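PDB 6FRL: tryptophan halogenase superfamily from Brevundimonas sp. BAL3, which catalyses flavin-dependent halogenation, probably of indole-like aromatic compounds, and prefers bromination over chlorination. Local coordinates for the interface of chains A and B. Residues are numbered along the deposited sequence; one frame, centred on the assembly and turned at random. Chains: chain A/B, Tryptophan halogenase superfamily.

Contact 1: the interface of chains A and B. Residues chain A 368, 375, 377-378; chain B 430, 433-434.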
ATOM      1  N   LEU A 368       8.700  -7.894  13.533  1.00 27.49           N
ATOM      2  CA  LEU A 368       7.915  -8.823  14.331  1.00 28.65           C
ATOM      3  C   LEU A 368       8.773  -9.583  15.339  1.00 27.92           C
ATOM      4  O   LEU A 368       8.360 -10.647  15.779  1.00 30.65           O
ATOM      5  CB  LEU A 368       7.147  -9.810  13.403  1.00 27.06           C
ATOM      6  CG  LEU A 368       6.165  -9.172  12.410  1.00 27.76           C
ATOM      7  CD1 LEU A 368       5.696 -10.111  11.323  1.00 29.25           C
ATOM      8  CD2 LEU A 368       4.956  -8.611  13.122  1.00 27.98           C
ATOM      9  N   ALA A 375       4.386 -15.674  20.753  1.00 29.99           N
ATOM     10  CA  ALA A 375       2.949 -15.451  20.598  1.00 29.37           C
ATOM     11  C   ALA A 375       2.458 -15.783  19.182  1.00 30.80           C
ATOM     12  O   ALA A 375       3.044 -15.317  18.182  1.00 30.86           O
ATOM     13  CB  ALA A 375       2.595 -14.035  20.966  1.00 30.38           C
ATOM     14  N   PRO A 377      -0.019 -15.011  17.166  1.00 31.96           N
ATOM     15  CA  PRO A 377      -0.333 -13.972  16.140  1.00 28.21           C
ATOM     16  C   PRO A 377       0.887 -13.406  15.377  1.00 29.43           C
ATOM     17  O   PRO A 377       0.801 -13.049  14.198  1.00 31.13           O
ATOM     18  CB  PRO A 377      -1.017 -12.893  16.973  1.00 29.62           C
ATOM     19  CG  PRO A 377      -1.663 -13.668  18.110  1.00 30.39           C
ATOM     20  CD  PRO A 377      -0.612 -14.677  18.483  1.00 30.60           C
ATOM     21  N   ILE A 378       2.028 -13.340  16.044  1.00 28.84           N
ATOM     22  CA  ILE A 378       3.271 -12.886  15.411  1.00 26.68           C
ATOM     23  C   ILE A 378       3.711 -13.898  14.359  1.00 26.27           C
ATOM     24  O   ILE A 378       4.053 -13.527  13.244  1.00 24.59           O
ATOM     25  CB  ILE A 378       4.385 -12.711  16.451  1.00 26.80           C
ATOM     26  CG1 ILE A 378       4.023 -11.608  17.461  1.00 28.42           C
ATOM     27  CG2 ILE A 378       5.691 -12.404  15.795  1.00 26.36           C
ATOM     28  CD1 ILE A 378       4.974 -11.523  18.640  1.00 30.17           C
TER
ATOM     29  N   LEU B 430      -2.766  -9.041  16.965  1.00 28.75           N
ATOM     30  CA  LEU B 430      -1.366  -8.654  16.699  1.00 26.77           C
ATOM     31  C   LEU B 430      -0.998  -7.386  17.469  1.00 26.21           C
ATOM     32  O   LEU B 430       0.153  -7.235  17.873  1.00 24.73           O
ATOM     33  CB  LEU B 430      -1.059  -8.501  15.223  1.00 24.80           C
ATOM     34  CG  LEU B 430       0.424  -8.265  14.896  1.00 26.15           C
ATOM     35  CD1 LEU B 430       1.303  -9.486  15.198  1.00 26.29           C
ATOM     36  CD2 LEU B 430       0.601  -7.804  13.449  1.00 24.82           C
ATOM     37  N   ALA B 433      -0.362  -8.585  21.117  1.00 30.38           N
ATOM     38  CA  ALA B 433       0.800  -9.477  21.127  1.00 30.50           C
ATOM     39  C   ALA B 433       2.102  -8.759  20.885  1.00 32.39           C
ATOM     40  O   ALA B 433       3.117  -9.161  21.426  1.00 39.20           O
ATOM     41  CB  ALA B 433       0.652 -10.572  20.097  1.00 27.10           C
ATOM     42  N   ARG B 434       2.101  -7.735  20.039  1.00 32.24           N
ATOM     43  CA  ARG B 434       3.375  -7.203  19.573  1.00 33.41           C
ATOM     44  C   ARG B 434       3.460  -5.692  19.313  1.00 32.83           C
ATOM     45  O   ARG B 434       4.567  -5.172  19.076  1.00 34.52           O
ATOM     46  CB  ARG B 434       3.767  -8.017  18.327  1.00 35.27           C
ATOM     47  CG  ARG B 434       5.155  -7.797  17.731  1.00 34.20           C
ATOM     48  CD  ARG B 434       6.306  -7.824  18.716  1.00 33.00           C
ATOM     49  NE  ARG B 434       7.560  -7.471  18.038  1.00 34.84           N
ATOM     50  CZ  ARG B 434       7.899  -6.229  17.636  1.00 36.24           C
ATOM     51  NH1 ARG B 434       7.094  -5.167  17.819  1.00 35.55           N
ATOM     52  NH2 ARG B 434       9.058  -6.026  17.030  1.00 34.91           N
TER
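A:Ile378 meets the aliphatic stem of B:Arg434, and the two side chains cross at about a right angle. The touching branch of A:Ile378 is the CG1-CD1 arm: CG1 lies 3.7 Å from B:Arg434 CB, and CD1 also approaches CB, CG and CD, so the arm is set against three methylenes in succession. That arm points away from its own carbonyl carbon and sits beside the backbone N (chi1 -64°). On the other chain, B:Arg434 bends at chi2 (48°), which carries its outer half past the backbone of A:Leu368; there B:Arg434 NE stands 3.6 Å from the carbonyl carbon A:Leu368 C. A:Leu368 meets the arginine with its main chain. One turn earlier in helix 422-434, B:Leu430 uses its CD1 branch against the opening turn of helix 376-402. The methyl B:Leu430 CD1 lies 3.7 Å from the backbone oxygen A:Pro377 O and 3.9 Å from A:Ile378 CA, an apolar group laid against main chain. Packing is closer around A:Ile378 and B:Arg434 than at the alanine end. There the methyls A:Ala375 CB and B:Ala433 CB face each other at 4.1 Å, and the small side chains probably allow the loop before helix 376-402 to come close to helix 422-434, with a looser fit than at A:Ile378. B:Ala433 nevertheless hides 43 Å² of its surface against chain A. The patch thus seats the start of one chain's helix against the end of the other's, and with its two-fold twin contributes apolar surface to a dimer whose biological relevance the structure alone does not settle.

Contact 2: the interface of chains A and B. Residues chain A 10, 33-34, 366, 369; chain B 434, 465-467.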
ATOM      1  N   ARG A  10      12.146 -11.627  27.434  1.00 41.26           N
ATOM      2  CA  ARG A  10      13.290 -11.303  26.556  1.00 45.40           C
ATOM      3  C   ARG A  10      14.072 -12.475  25.911  1.00 43.83           C
ATOM      4  O   ARG A  10      14.559 -13.355  26.626  1.00 46.95           O
ATOM      5  CB  ARG A  10      14.277 -10.432  27.339  1.00 55.86           C
ATOM      6  CG  ARG A  10      15.094  -9.478  26.468  1.00 64.05           C
ATOM      7  CD  ARG A  10      16.110  -8.590  27.203  1.00 68.72           C
ATOM      8  NE  ARG A  10      15.499  -7.583  28.070  1.00 73.88           N
ATOM      9  CZ  ARG A  10      14.782  -6.524  27.665  1.00 79.72           C
ATOM     10  NH1 ARG A  10      14.521  -6.313  26.366  1.00 79.43           N
ATOM     11  NH2 ARG A  10      14.278  -5.690  28.582  1.00 79.18           N
ATOM     12  N   HIS A  33      21.061  -3.798  14.540  1.00 29.99           N
ATOM     13  CA  HIS A  33      19.755  -3.484  15.122  1.00 28.83           C
ATOM     14  C   HIS A  33      19.754  -3.613  16.643  1.00 28.32           C
ATOM     15  O   HIS A  33      19.094  -2.848  17.312  1.00 28.49           O
ATOM     16  CB  HIS A  33      18.726  -4.410  14.514  1.00 28.42           C
ATOM     17  CG  HIS A  33      17.316  -4.084  14.863  1.00 29.13           C
ATOM     18  ND1 HIS A  33      16.667  -2.986  14.350  1.00 31.66           N
ATOM     19  CD2 HIS A  33      16.410  -4.736  15.628  1.00 31.12           C
ATOM     20  CE1 HIS A  33      15.431  -2.948  14.813  1.00 29.89           C
ATOM     21  NE2 HIS A  33      15.250  -3.998  15.595  1.00 33.55           N
ATOM     22  N   PHE A  34      20.488  -4.591  17.170  1.00 28.48           N
ATOM     23  CA  PHE A  34      20.586  -4.866  18.592  1.00 30.13           C
ATOM     24  C   PHE A  34      22.024  -4.583  19.103  1.00 33.41           C
ATOM     25  O   PHE A  34      22.492  -5.274  20.009  1.00 34.79           O
ATOM     26  CB  PHE A  34      20.264  -6.357  18.843  1.00 29.71           C
ATOM     27  CG  PHE A  34      18.825  -6.742  18.612  1.00 31.90           C
ATOM     28  CD1 PHE A  34      17.817  -6.324  19.480  1.00 32.09           C
ATOM     29  CD2 PHE A  34      18.474  -7.591  17.561  1.00 32.22           C
ATOM     30  CE1 PHE A  34      16.490  -6.691  19.249  1.00 37.50           C
ATOM     31  CE2 PHE A  34      17.152  -7.993  17.351  1.00 33.10           C
ATOM     32  CZ  PHE A  34      16.155  -7.561  18.201  1.00 34.59           C
ATOM     33  N   LYS A 366      12.846  -8.428  12.153  1.00 31.03           N
ATOM     34  CA  LYS A 366      12.976  -7.253  13.028  1.00 31.47           C
ATOM     35  C   LYS A 366      11.618  -6.589  13.374  1.00 30.21           C
ATOM     36  O   LYS A 366      11.349  -6.298  14.542  1.00 32.30           O
ATOM     37  CB  LYS A 366      13.923  -6.217  12.424  1.00 32.52           C
ATOM     38  CG  LYS A 366      15.360  -6.672  12.279  1.00 35.56           C
ATOM     39  CD  LYS A 366      16.274  -5.494  11.942  1.00 36.65           C
ATOM     40  CE  LYS A 366      16.220  -5.161  10.474  1.00 39.48           C
ATOM     41  NZ  LYS A 366      17.003  -3.926  10.232  1.00 40.28           N
ATOM     42  N   PHE A 369       9.944  -9.062  15.715  1.00 27.91           N
ATOM     43  CA  PHE A 369      10.870  -9.810  16.616  1.00 28.06           C
ATOM     44  C   PHE A 369      10.149 -10.277  17.869  1.00 27.66           C
ATOM     45  O   PHE A 369       9.444  -9.500  18.505  1.00 30.45           O
ATOM     46  CB  PHE A 369      12.125  -9.010  17.020  1.00 26.43           C
ATOM     47  CG  PHE A 369      13.299  -9.887  17.413  1.00 26.03           C
ATOM     48  CD1 PHE A 369      14.129 -10.428  16.446  1.00 24.74           C
ATOM     49  CD2 PHE A 369      13.571 -10.181  18.770  1.00 25.86           C
ATOM     50  CE1 PHE A 369      15.205 -11.224  16.799  1.00 24.97           C
ATOM     51  CE2 PHE A 369      14.611 -10.990  19.125  1.00 22.85           C
ATOM     52  CZ  PHE A 369      15.436 -11.515  18.149  1.00 25.36           C
TER
ATOM     53  N   ARG B 434       2.101  -7.735  20.039  1.00 32.24           N
ATOM     54  CA  ARG B 434       3.375  -7.203  19.573  1.00 33.41           C
ATOM     55  C   ARG B 434       3.460  -5.692  19.313  1.00 32.83           C
ATOM     56  O   ARG B 434       4.567  -5.172  19.076  1.00 34.52           O
ATOM     57  CB  ARG B 434       3.767  -8.017  18.327  1.00 35.27           C
ATOM     58  CG  ARG B 434       5.155  -7.797  17.731  1.00 34.20           C
ATOM     59  CD  ARG B 434       6.306  -7.824  18.716  1.00 33.00           C
ATOM     60  NE  ARG B 434       7.560  -7.471  18.038  1.00 34.84           N
ATOM     61  CZ  ARG B 434       7.899  -6.229  17.636  1.00 36.24           C
ATOM     62  NH1 ARG B 434       7.094  -5.167  17.819  1.00 35.55           N
ATOM     63  NH2 ARG B 434       9.058  -6.026  17.030  1.00 34.91           N
ATOM     64  N   ASP B 465       8.746  -3.519  21.204  1.00 54.20           N
ATOM     65  CA  ASP B 465       9.866  -3.996  20.361  1.00 51.73           C
ATOM     66  C   ASP B 465      11.183  -4.009  21.184  1.00 49.21           C
ATOM     67  O   ASP B 465      11.573  -2.963  21.670  1.00 57.83           O
ATOM     68  CB  ASP B 465       9.962  -3.052  19.143  1.00 48.14           C
ATOM     69  CG  ASP B 465      10.955  -3.492  18.098  1.00 49.87           C
ATOM     70  OD1 ASP B 465      12.014  -4.067  18.415  1.00 57.02           O
ATOM     71  OD2 ASP B 465      10.675  -3.225  16.911  1.00 52.46           O
ATOM     72  N   PRO B 466      11.883  -5.170  21.321  1.00 50.00           N
ATOM     73  CA  PRO B 466      13.047  -5.247  22.257  1.00 53.63           C
ATOM     74  C   PRO B 466      14.336  -4.541  21.833  1.00 57.66           C
ATOM     75  O   PRO B 466      15.285  -4.525  22.613  1.00 65.82           O
ATOM     76  CB  PRO B 466      13.323  -6.743  22.380  1.00 49.06           C
ATOM     77  CG  PRO B 466      12.866  -7.289  21.078  1.00 55.63           C
ATOM     78  CD  PRO B 466      11.711  -6.439  20.587  1.00 52.11           C
ATOM     79  N   ALA B 467      14.396  -3.981  20.622  1.00 55.18           N
ATOM     80  CA  ALA B 467      15.544  -3.133  20.230  1.00 57.54           C
ATOM     81  C   ALA B 467      15.525  -1.789  20.980  1.00 53.46           C
ATOM     82  O   ALA B 467      16.549  -1.113  21.109  1.00 50.00           O
ATOM     83  CB  ALA B 467      15.551  -2.923  18.722  1.00 57.23           C
TER
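The backbone oxygen A:Phe369 O accepts a hydrogen bond from B:Arg434 NE at 2.8 Å, joining two copies of this flavin-dependent tryptophan halogenase family member. The bond is moderately bent (150° at the hydrogen), and the donor lies 26° from the carbonyl plane. Beyond NE, the terminal nitrogen B:Arg434 NH2 reaches 3.2 Å from the carboxylate oxygen B:Asp465 OD2, a same-chain salt bridge whose hydrogen bond is weak. B:Asp465 CA lies over the rim of one guanidinium face, so the aspartate is likely to limit the group's rotation. The other carboxylate oxygen, B:Asp465 OD1, receives the backbone B:Ala467 N at 3.2 Å on its anti side, tying down the turn that presents B:Pro466 and B:Ala467. A leucine in place of B:Arg434 would probably leave A:Phe369 O without this cross-chain donor and B:Asp465 without its charged mate.

B:Pro466 crosses the A:Phe369 side chain at about a right angle, its CG 3.8 Å from ring atom CD2. The A:Phe369 ring swings roughly opposite its backbone N (chi1 -156°) and lies against A:Phe34, whose CZ stands over its centre. A:Phe34 turns its CE1 corner to B:Ala467, 3.8 Å from CA. The B:Ala467 methyl sits over one face of the A:His33 imidazole, CB 3.3 Å from NE2, with A:Lys366 CD against the opposite face near its rim; the ring is thus sandwiched, which is likely to limit its tilt.

Contacts 1 and 2 lie about 12 Å apart, measured between the centres of their C-alpha atoms, and B:Arg434 belongs to both. Its stem serves the apolar packing of contact 1 and its head the polar link of contact 2, so the end of helix 422-434 couples the two patches. On chain A, the segment after helix 354-367 supplies neighbouring residues to each, A:Leu368 to contact 1 and A:Phe369 to contact 2. Contact 2 adds the end of helix 20-33 and the partner loop at 465-467. Two-fold symmetry repeats both contacts with the chains exchanged, giving the deposited dimer a second copy of each.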